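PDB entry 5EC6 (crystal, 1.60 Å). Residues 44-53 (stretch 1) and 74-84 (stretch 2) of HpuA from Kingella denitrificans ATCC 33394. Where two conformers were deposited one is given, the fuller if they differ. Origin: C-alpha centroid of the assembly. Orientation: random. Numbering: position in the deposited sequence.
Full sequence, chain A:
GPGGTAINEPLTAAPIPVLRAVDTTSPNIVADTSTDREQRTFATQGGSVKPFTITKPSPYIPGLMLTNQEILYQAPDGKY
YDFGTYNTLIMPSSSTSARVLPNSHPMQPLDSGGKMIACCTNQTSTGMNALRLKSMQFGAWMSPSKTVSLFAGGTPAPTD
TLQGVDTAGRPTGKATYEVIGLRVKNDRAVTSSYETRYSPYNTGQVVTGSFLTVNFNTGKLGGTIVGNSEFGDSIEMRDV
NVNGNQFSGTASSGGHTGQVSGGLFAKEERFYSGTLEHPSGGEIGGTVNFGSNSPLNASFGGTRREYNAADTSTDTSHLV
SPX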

ATOM      1  N   THR A  44     -11.374  -4.258   3.281  1.00 18.14           N
ATOM      2  CA  THR A  44     -12.602  -3.868   4.016  1.00 18.00           C
ATOM      3  C   THR A  44     -13.740  -4.851   3.754  1.00 19.24           C
ATOM      4  O   THR A  44     -14.534  -5.147   4.672  1.00 21.47           O
ATOM      5  N   GLN A  45     -13.836  -5.402   2.552  1.00 18.84           N
ATOM      6  CA  GLN A  45     -14.910  -6.347   2.241  1.00 21.30           C
ATOM      7  C   GLN A  45     -14.472  -7.363   1.185  1.00 20.28           C
ATOM      8  O   GLN A  45     -15.043  -7.484   0.113  1.00 20.37           O
ATOM      9  N   GLY A  46     -13.394  -8.048   1.516  1.00 18.79           N
ATOM     10  CA  GLY A  46     -12.934  -9.183   0.700  1.00 20.11           C
ATOM     11  C   GLY A  46     -11.918  -8.763  -0.319  1.00 19.74           C
ATOM     12  O   GLY A  46     -11.674  -7.567  -0.514  1.00 18.06           O
ATOM     13  N   GLY A  47     -11.357  -9.776  -0.975  1.00 18.94           N
ATOM     14  CA  GLY A  47     -10.327  -9.516  -2.029  1.00 18.79           C
ATOM     15  C   GLY A  47      -8.957  -9.673  -1.409  1.00 18.53           C
ATOM     16  O   GLY A  47      -8.734  -9.464  -0.198  1.00 19.10           O
ATOM     17  N   SER A  48      -7.992 -10.111  -2.214  1.00 17.39           N
ATOM     18  CA  SER A  48      -6.633 -10.266  -1.735  1.00 17.58           C
ATOM     19  C   SER A  48      -5.625 -10.295  -2.886  1.00 19.21           C
ATOM     20  O   SER A  48      -6.000 -10.547  -4.056  1.00 19.84           O
ATOM     21  N   VAL A  49      -4.371 -10.016  -2.564  1.00 17.59           N
ATOM     22  CA  VAL A  49      -3.257 -10.159  -3.550  1.00 18.26           C
ATOM     23  C   VAL A  49      -2.682 -11.568  -3.431  1.00 18.34           C
ATOM     24  O   VAL A  49      -2.500 -12.112  -2.316  1.00 18.58           O
ATOM     25  N   LYS A  50      -2.419 -12.214  -4.592  1.00 16.66           N
ATOM     26  CA  LYS A  50      -2.033 -13.590  -4.596  1.00 19.33           C
ATOM     27  C   LYS A  50      -0.874 -13.779  -5.601  1.00 18.54           C
ATOM     28  O   LYS A  50      -0.863 -13.132  -6.652  1.00 18.84           O
ATOM     29  N   PRO A  51       0.118 -14.586  -5.228  1.00 19.08           N
ATOM     30  CA  PRO A  51       1.315 -14.773  -6.111  1.00 18.36           C
ATOM     31  C   PRO A  51       1.122 -15.921  -7.112  1.00 19.54           C
ATOM     32  O   PRO A  51       0.530 -16.968  -6.788  1.00 18.76           O
ATOM     33  N   PHE A  52       1.690 -15.734  -8.301  1.00 19.09           N
ATOM     34  CA  PHE A  52       1.599 -16.706  -9.392  1.00 20.03           C
ATOM     35  C   PHE A  52       2.947 -16.789 -10.109  1.00 21.71           C
ATOM     36  O   PHE A  52       3.764 -15.877 -10.068  1.00 20.75           O
ATOM     37  N   THR A  53       3.138 -17.920 -10.777  1.00 20.38           N
ATOM     38  CA  THR A  53       4.222 -18.064 -11.755  1.00 20.46           C
ATOM     39  C   THR A  53       3.568 -18.157 -13.111  1.00 19.93           C
ATOM     40  O   THR A  53       2.712 -19.003 -13.328  1.00 20.91           O
ATOM     41  N   GLN A  74      -7.016 -10.713  -6.612  1.00 17.53           N
ATOM     42  CA  GLN A  74      -8.298 -11.469  -6.654  1.00 19.11           C
ATOM     43  C   GLN A  74      -9.411 -10.625  -5.981  1.00 20.54           C
ATOM     44  O   GLN A  74      -9.351 -10.316  -4.776  1.00 20.14           O
ATOM     45  N   ALA A  75     -10.407 -10.273  -6.773  1.00 19.82           N
ATOM     46  CA  ALA A  75     -11.499  -9.444  -6.293  1.00 19.31           C
ATOM     47  C   ALA A  75     -12.410 -10.278  -5.403  1.00 19.74           C
ATOM     48  O   ALA A  75     -12.337 -11.490  -5.401  1.00 20.23           O
ATOM     49  N   PRO A  76     -13.295  -9.607  -4.636  1.00 20.11           N
ATOM     50  CA  PRO A  76     -14.268 -10.315  -3.796  1.00 21.48           C
ATOM     51  C   PRO A  76     -15.175 -11.283  -4.541  1.00 21.90           C
ATOM     52  O   PRO A  76     -15.674 -12.224  -3.911  1.00 24.49           O
ATOM     53  N   ASP A  77     -15.362 -11.075  -5.843  1.00 20.92           N
ATOM     54  CA  ASP A  77     -16.147 -11.993  -6.670  1.00 22.73           C
ATOM     55  C   ASP A  77     -15.373 -13.173  -7.188  1.00 23.70           C
ATOM     56  O   ASP A  77     -15.897 -13.961  -7.966  1.00 24.72           O
ATOM     57  N   GLY A  78     -14.095 -13.280  -6.829  1.00 21.42           N
ATOM     58  CA  GLY A  78     -13.296 -14.424  -7.200  1.00 22.81           C
ATOM     59  C   GLY A  78     -12.483 -14.204  -8.495  1.00 21.99           C
ATOM     60  O   GLY A  78     -11.616 -15.054  -8.826  1.00 22.84           O
ATOM     61  N   LYS A  79     -12.738 -13.115  -9.217  1.00 21.07           N
ATOM     62  CA  LYS A  79     -12.058 -12.870 -10.527  1.00 22.25           C
ATOM     63  C   LYS A  79     -10.680 -12.269 -10.216  1.00 21.31           C
ATOM     64  O   LYS A  79     -10.546 -11.496  -9.282  1.00 20.99           O
ATOM     65  N   TYR A  80      -9.693 -12.610 -11.027  1.00 20.49           N
ATOM     66  CA  TYR A  80      -8.329 -12.101 -10.894  1.00 20.88           C
ATOM     67  C   TYR A  80      -8.000 -11.034 -11.923  1.00 20.54           C
ATOM     68  O   TYR A  80      -8.394 -11.125 -13.098  1.00 22.77           O
ATOM     69  N   TYR A  81      -7.272 -10.019 -11.487  1.00 19.65           N
ATOM     70  CA  TYR A  81      -6.893  -8.880 -12.320  1.00 19.31           C
ATOM     71  C   TYR A  81      -5.425  -8.527 -12.199  1.00 21.07           C
ATOM     72  O   TYR A  81      -4.838  -8.630 -11.120  1.00 19.55           O
ATOM     73  N   ASP A  82      -4.809  -8.138 -13.312  1.00 20.96           N
ATOM     74  CA  ASP A  82      -3.434  -7.676 -13.181  0.61 22.52           C
ATOM     75  C   ASP A  82      -3.363  -6.210 -12.822  1.00 22.77           C
ATOM     76  O   ASP A  82      -4.323  -5.445 -12.942  1.00 23.41           O
ATOM     77  N   PHE A  83      -2.203  -5.825 -12.307  1.00 21.26           N
ATOM     78  CA  PHE A  83      -1.868  -4.442 -12.110  1.00 20.96           C
ATOM     79  C   PHE A  83      -1.239  -3.945 -13.412  1.00 25.61           C
ATOM     80  O   PHE A  83      -0.208  -4.461 -13.838  1.00 27.69           O
ATOM     81  N   GLY A  84      -1.867  -2.995 -14.055  1.00 26.57           N
ATOM     82  CA  GLY A  84      -1.301  -2.542 -15.331  1.00 27.35           C
ATOM     83  C   GLY A  84      -1.363  -1.061 -15.497  1.00 28.22           C
ATOM     84  O   GLY A  84      -1.416  -0.302 -14.539  1.00 29.76           O
TER

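The contact between these two stretches of HpuA hangs on a single antiparallel bridge, and the side chains arrange themselves around it. Thr44, at the start, lies out of reach. Gln45 points sideways, chi1 t and chi2 p, and contributes through its backbone: Gln45 O lies 3.5 Å from Pro76 CG, the C-gamma-exo ring that opens the type I turn's middle.

Two glycines follow, and at Gly47 the CA atoms of the two stretches come nearest, Gly47 CA lying 4.4 Å from Pro76 CA. At Gly46 a CB would point toward stretch 2 and sit a tight 3.4 Å from Pro76 CB; at Gly47 it would be 3.3 Å from Gln74 O and 3.5 Å from Pro76 CD. Both also have positive phi angles that would jam a CB against the preceding carbonyl, so conformation and packing call for the same residue. The bare Gly47 CA approaches Gln74 O to 3.0 Å in a CA-H...O contact.

Ser48 pairs with Gln74: Ser48 N donates to Gln74 O at 2.9 Å, and Gln74 N to Ser48 O at 2.8 Å. Their side chains share one face of the sheet, yet Ser48 OG (chi1 p) and Gln74 OE1 remain 4.4 Å apart. A water fills the gap, its O 2.8 Å from Ser48 OG and donating to Gln74 OE1 at 2.7 Å.

Val49, buried and chi1 m, points sideways, and its CG1 meets the edge of the Phe83 ring, 3.9 Å from Phe83 CZ. Phe83, also m, points toward stretch 1.

Lys50 points toward stretch 2 and is extended beyond chi1 (m, then t, t, t). This reach carries Lys50 NZ to Gln74 OE1, a 2.8 Å hydrogen bond, while Lys50 CD lies at the edge of the Tyr80 ring. Gln74 is extended as well, t at chi1 and chi2, and its amide is used at both ends: OE1 accepts from the lysine and the water, while Gln74 NE2 donates to Gly78 O at 3.1 Å, tying the contact to the turn. The turn is closed by Gly78 N donating to Ala75 O at 2.9 Å, and just past it Lys79 N donates to Asp77 OD1 at 3.0 Å.

Pro51 is out of reach, but Phe52 points back toward stretch 2, and Tyr80 points toward stretch 1. Phe52 and Tyr80, both chi1 m, form an offset edge-to-face pair with planes at 89° and centroids 5.3 Å apart; the phenylalanine presents its edge, bringing Phe52 CZ within 3.5 Å of Tyr80 CE2. Thr53 is beyond the contact.

The rules are legible: glycine where backbones crowd, one glutamine as polar hub, and aromatic rings for the apolar contacts.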

ATOM      1  CB  THR A  44     -13.035  -2.443   3.766  1.00 18.23           C
ATOM      2  OG1 THR A  44     -13.351  -2.259   2.392  1.00 18.47           O
ATOM      3  CG2 THR A  44     -12.006  -1.435   4.236  1.00 17.65           C
ATOM      4  CB  GLN A  45     -16.192  -5.594   1.820  1.00 24.11           C
ATOM      5  CG  GLN A  45     -17.453  -6.435   1.942  1.00 33.19           C
ATOM      6  CD  GLN A  45     -17.875  -6.758   3.385  1.00 42.14           C
ATOM      7  OE1 GLN A  45     -18.629  -6.008   4.016  1.00 51.58           O
ATOM      8  NE2 GLN A  45     -17.390  -7.885   3.906  1.00 47.96           N
ATOM      9  CB  SER A  48      -6.495 -11.521  -0.875  1.00 20.20           C
ATOM     10  OG  SER A  48      -6.620 -12.700  -1.631  1.00 22.93           O
ATOM     11  CB  VAL A  49      -2.192  -9.057  -3.420  1.00 17.17           C
ATOM     12  CG1 VAL A  49      -2.710  -7.743  -3.920  1.00 17.39           C
ATOM     13  CG2 VAL A  49      -1.628  -8.943  -2.002  1.00 19.67           C
ATOM     14  CB  LYS A  50      -3.195 -14.486  -4.984  1.00 21.93           C
ATOM     15  CG  LYS A  50      -4.296 -14.571  -3.940  1.00 24.88           C
ATOM     16  CD  LYS A  50      -5.229 -15.716  -4.216  1.00 31.46           C
ATOM     17  CE  LYS A  50      -6.034 -16.076  -2.975  1.00 35.64           C
ATOM     18  NZ  LYS A  50      -7.096 -17.040  -3.382  1.00 38.77           N
ATOM     19  CB  PRO A  51       2.403 -15.147  -5.121  1.00 19.51           C
ATOM     20  CG  PRO A  51       1.684 -15.887  -4.021  1.00 20.61           C
ATOM     21  CD  PRO A  51       0.306 -15.257  -3.932  1.00 21.07           C
ATOM     22  CB  PHE A  52       0.531 -16.267 -10.404  1.00 18.97           C
ATOM     23  CG  PHE A  52      -0.862 -16.481  -9.926  1.00 20.04           C
ATOM     24  CD1 PHE A  52      -1.473 -15.497  -9.152  1.00 20.00           C
ATOM     25  CD2 PHE A  52      -1.507 -17.672 -10.152  1.00 21.45           C
ATOM     26  CE1 PHE A  52      -2.733 -15.676  -8.702  1.00 21.32           C
ATOM     27  CE2 PHE A  52      -2.778 -17.887  -9.653  1.00 24.26           C
ATOM     28  CZ  PHE A  52      -3.381 -16.881  -8.940  1.00 22.07           C
ATOM     29  CB  THR A  53       5.032 -19.321 -11.417  1.00 22.20           C
ATOM     30  OG1 THR A  53       5.602 -19.172 -10.108  1.00 23.85           O
ATOM     31  CG2 THR A  53       6.199 -19.521 -12.401  1.00 23.96           C
ATOM     32  CB  GLN A  74      -8.188 -12.827  -5.961  1.00 21.15           C
ATOM     33  CG  GLN A  74      -9.408 -13.671  -6.258  1.00 21.45           C
ATOM     34  CD  GLN A  74      -9.437 -15.011  -5.580  1.00 22.69           C
ATOM     35  OE1 GLN A  74      -8.873 -15.221  -4.521  1.00 23.93           O
ATOM     36  NE2 GLN A  74     -10.074 -15.967  -6.240  1.00 24.56           N
ATOM     37  CB  ALA A  75     -12.209  -8.872  -7.482  1.00 18.95           C
ATOM     38  CB  PRO A  76     -15.087  -9.187  -3.176  1.00 21.17           C
ATOM     39  CG  PRO A  76     -14.195  -7.981  -3.201  1.00 20.06           C
ATOM     40  CD  PRO A  76     -13.418  -8.138  -4.509  1.00 19.68           C
ATOM     41  CB  ASP A  77     -16.860 -11.218  -7.818  1.00 23.00           C
ATOM     42  CG  ASP A  77     -15.902 -10.611  -8.860  1.00 23.17           C
ATOM     43  OD1 ASP A  77     -14.641 -10.845  -8.759  1.00 21.50           O
ATOM     44  OD2 ASP A  77     -16.404  -9.879  -9.768  1.00 22.98           O
ATOM     45  CB  LYS A  79     -12.829 -11.932 -11.422  1.00 24.12           C
ATOM     46  CG  LYS A  79     -14.232 -12.411 -11.831  1.00 27.05           C
ATOM     47  CD  LYS A  79     -14.136 -13.634 -12.700  1.00 33.36           C
ATOM     48  CE  LYS A  79     -15.488 -14.018 -13.331  1.00 37.38           C
ATOM     49  NZ  LYS A  79     -16.459 -14.568 -12.367  1.00 43.16           N
ATOM     50  CB  TYR A  80      -7.333 -13.234 -11.069  1.00 19.80           C
ATOM     51  CG  TYR A  80      -7.275 -14.271  -9.982  1.00 19.86           C
ATOM     52  CD1 TYR A  80      -8.120 -15.381  -9.997  1.00 20.39           C
ATOM     53  CD2 TYR A  80      -6.366 -14.180  -8.959  1.00 18.24           C
ATOM     54  CE1 TYR A  80      -8.053 -16.325  -9.015  1.00 20.02           C
ATOM     55  CE2 TYR A  80      -6.272 -15.137  -7.997  1.00 19.76           C
ATOM     56  CZ  TYR A  80      -7.107 -16.234  -8.030  1.00 20.10           C
ATOM     57  OH  TYR A  80      -7.042 -17.202  -7.075  1.00 23.29           O
ATOM     58  CB  TYR A  81      -7.727  -7.631 -12.023  1.00 20.08           C
ATOM     59  CG  TYR A  81      -9.210  -7.877 -12.292  1.00 19.68           C
ATOM     60  CD1 TYR A  81      -9.717  -7.785 -13.610  1.00 22.30           C
ATOM     61  CD2 TYR A  81     -10.056  -8.316 -11.286  1.00 20.74           C
ATOM     62  CE1 TYR A  81     -11.047  -8.098 -13.865  1.00 20.96           C
ATOM     63  CE2 TYR A  81     -11.407  -8.621 -11.540  1.00 19.70           C
ATOM     64  CZ  TYR A  81     -11.878  -8.530 -12.830  1.00 21.58           C
ATOM     65  OH  TYR A  81     -13.209  -8.808 -13.034  1.00 22.90           O
ATOM     66  CB  ASP A  82      -2.564  -8.076 -14.391  0.61 26.16           C
ATOM     67  CG  ASP A  82      -3.237  -7.843 -15.712  0.61 29.48           C
ATOM     68  OD1 ASP A  82      -4.062  -6.944 -15.797  0.61 31.77           O
ATOM     69  OD2 ASP A  82      -2.921  -8.586 -16.668  0.61 35.76           O
ATOM     70  CB  PHE A  83      -0.894  -4.295 -10.959  1.00 21.76           C
ATOM     71  CG  PHE A  83      -1.473  -4.725  -9.630  1.00 22.04           C
ATOM     72  CD1 PHE A  83      -2.419  -3.932  -8.996  1.00 22.48           C
ATOM     73  CD2 PHE A  83      -1.093  -5.945  -9.021  1.00 21.81           C
ATOM     74  CE1 PHE A  83      -2.975  -4.323  -7.751  1.00 22.05           C
ATOM     75  CE2 PHE A  83      -1.645  -6.320  -7.798  1.00 22.28           C
ATOM     76  CZ  PHE A  83      -2.574  -5.519  -7.169  1.00 21.45           C
TER
HETATM   77  O   HOH W   1      -9.138 -13.536  -2.431  1.00 26.79           O